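Local coordinates for surface-associated protein CshB (Streptococcus gordonii, PDB 6YZG) that probably mediates attachment to host fibronectin as a wall-anchored streptococcal adhesin, this chain containing non-repetitive domain 2, a ligand-binding fold, at residues G218-S222 with Q223-P227. Residues are numbered along the deposited sequence; the frame is centred on the assembly and turned at random.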
ATOM      1  N   GLY A 218       9.385 -17.639   0.463  1.00 10.65           N
ATOM      2  CA  GLY A 218       9.639 -16.840  -0.752  1.00 11.29           C
ATOM      3  C   GLY A 218      11.051 -16.964  -1.253  1.00  9.89           C
ATOM      4  O   GLY A 218      11.495 -16.095  -2.051  1.00 10.81           O
ATOM      5  N   GLY A 219      11.785 -18.000  -0.858  1.00 10.25           N
ATOM      6  CA  GLY A 219      13.060 -18.325  -1.457  1.00 10.39           C
ATOM      7  C   GLY A 219      14.265 -18.187  -0.551  1.00 10.31           C
ATOM      8  O   GLY A 219      15.403 -18.301  -1.040  1.00  9.99           O
ATOM      9  N   LEU A 220      14.104 -18.030   0.756  1.00  9.64           N
ATOM     10  CA  LEU A 220      15.276 -18.026   1.644  1.00  8.67           C
ATOM     11  C   LEU A 220      15.993 -19.368   1.491  1.00  9.88           C
ATOM     12  O   LEU A 220      15.351 -20.433   1.396  1.00 10.38           O
ATOM     13  CB  LEU A 220      14.888 -17.829   3.107  1.00  9.63           C
ATOM     14  CG  LEU A 220      14.214 -16.519   3.397  1.00  9.43           C
ATOM     15  CD1 LEU A 220      13.845 -16.424   4.885  1.00 10.50           C
ATOM     16  CD2 LEU A 220      15.043 -15.303   3.006  1.00  9.90           C
ATOM     17  N   GLY A 221      17.320 -19.334   1.477  1.00  8.71           N
ATOM     18  CA  GLY A 221      18.077 -20.556   1.305  1.00  9.98           C
ATOM     19  C   GLY A 221      18.003 -21.106  -0.090  1.00 11.56           C
ATOM     20  O   GLY A 221      18.175 -22.368  -0.269  1.00 15.91           O
ATOM     21  N   SER A 222      17.632 -20.294  -1.056  1.00  9.00           N
ATOM     22  CA  SER A 222      17.737 -20.584  -2.478  1.00  8.19           C
ATOM     23  C   SER A 222      18.361 -19.378  -3.156  1.00  7.87           C
ATOM     24  O   SER A 222      18.570 -18.356  -2.496  1.00  8.51           O
ATOM     25  CB  SER A 222      16.367 -20.880  -3.111  1.00  8.56           C
ATOM     26  OG  SER A 222      15.646 -19.700  -3.393  1.00  9.06           O
ATOM     27  N   GLN A 223      18.548 -19.476  -4.450  1.00  8.13           N
ATOM     28  CA  GLN A 223      19.179 -18.379  -5.205  1.00  7.77           C
ATOM     29  C   GLN A 223      18.134 -17.476  -5.872  1.00  7.73           C
ATOM     30  O   GLN A 223      18.556 -16.559  -6.609  1.00  8.72           O
ATOM     31  CB  GLN A 223      20.222 -18.913  -6.186  1.00  8.94           C
ATOM     32  CG  GLN A 223      21.455 -19.464  -5.511  1.00  8.15           C
ATOM     33  CD  GLN A 223      22.534 -19.988  -6.423  1.00  9.67           C
ATOM     34  OE1 GLN A 223      23.752 -19.804  -6.155  1.00 12.06           O
ATOM     35  NE2 GLN A 223      22.144 -20.649  -7.462  1.00  8.46           N
ATOM     36  N   VAL A 224      16.850 -17.640  -5.572  1.00  7.43           N
ATOM     37  CA  VAL A 224      15.774 -16.795  -6.125  1.00  7.56           C
ATOM     38  C   VAL A 224      14.893 -16.332  -4.987  1.00  7.88           C
ATOM     39  O   VAL A 224      14.307 -17.188  -4.300  1.00  9.40           O
ATOM     40  CB  VAL A 224      14.963 -17.588  -7.161  1.00  8.09           C
ATOM     41  CG1 VAL A 224      13.921 -16.661  -7.794  1.00  8.13           C
ATOM     42  CG2 VAL A 224      15.880 -18.199  -8.200  1.00  8.90           C
ATOM     43  N   PHE A 225      14.750 -15.038  -4.756  1.00  7.30           N
ATOM     44  CA  PHE A 225      13.929 -14.452  -3.696  1.00  7.47           C
ATOM     45  C   PHE A 225      12.822 -13.597  -4.266  1.00  7.81           C
ATOM     46  O   PHE A 225      13.061 -12.801  -5.171  1.00  8.74           O
ATOM     47  CB  PHE A 225      14.775 -13.583  -2.767  1.00  8.91           C
ATOM     48  CG  PHE A 225      14.065 -13.091  -1.541  1.00  9.06           C
ATOM     49  CD1 PHE A 225      13.644 -13.968  -0.552  1.00  8.79           C
ATOM     50  CD2 PHE A 225      13.777 -11.749  -1.384  1.00  9.65           C
ATOM     51  CE1 PHE A 225      12.977 -13.487   0.576  1.00  9.57           C
ATOM     52  CE2 PHE A 225      13.124 -11.273  -0.253  1.00 10.10           C
ATOM     53  CZ  PHE A 225      12.709 -12.159   0.685  1.00  9.38           C
ATOM     54  N   GLY A 226      11.644 -13.789  -3.701  1.00  8.72           N
ATOM     55  CA  GLY A 226      10.479 -13.004  -4.113  1.00  9.63           C
ATOM     56  C   GLY A 226       9.686 -13.698  -5.203  1.00  9.08           C
ATOM     57  O   GLY A 226      10.081 -14.714  -5.661  1.00  9.93           O
ATOM     58  N   PRO A 227       8.617 -13.077  -5.706  1.00  9.82           N
ATOM     59  CA  PRO A 227       8.159 -11.783  -5.255  1.00  9.62           C
ATOM     60  C   PRO A 227       7.316 -11.791  -3.974  1.00 10.69           C
ATOM     61  O   PRO A 227       6.552 -12.617  -3.739  1.00 11.54           O
ATOM     62  CB  PRO A 227       7.329 -11.306  -6.462  1.00 11.03           C
ATOM     63  CG  PRO A 227       6.734 -12.573  -6.965  1.00 10.69           C
ATOM     64  CD  PRO A 227       7.871 -13.565  -6.846  1.00 10.24           C
TER
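Gly226 N donates a nearly straight backbone hydrogen bond (2.8 Å, 163° at the hydrogen) to Gly218 O, closing a tight loop in which a type II turn from Gly219 to Ser222 folds the chain back over the start of the next strand. Gly221, with positive phi, takes the third position, where such turns commonly have glycine. Two CA-H...O contacts run between the same limbs, Phe225 CA to Gly218 O at 3.4 Å and Gly219 CA, which bears no side chain, to Val224 O at 3.3 Å. Inside the loop, the Ser222 hydroxyl bridges the two limbs: OG donates to Gly219 O at 2.7 Å, tilted 20° from the carbonyl plane, and accepts from Val224 N at 3.2 Å. Its chi1 of 80° sets OG where it reaches both partners; it also hydrogen-bonds to Ser286 OG of the second subunit. Gly219 O is gripped twice, since Ser222 N also donates to it at 3.0 Å across the turn. Leu220 and Phe225 lie side by side, pointing the same way, Leu220 CD2 meeting ring atom CE1 of Phe225 obliquely at 3.7 Å, while the carbonyl carbon of Gly219 borders the ring edge. Phe225 packs edge-to-face with Tyr179. The loop follows helix 198-201 and leads into strand 224-229, which runs antiparallel between strands 153-158 and 180-181, with Val224 touching Ile50 of helix 49-55.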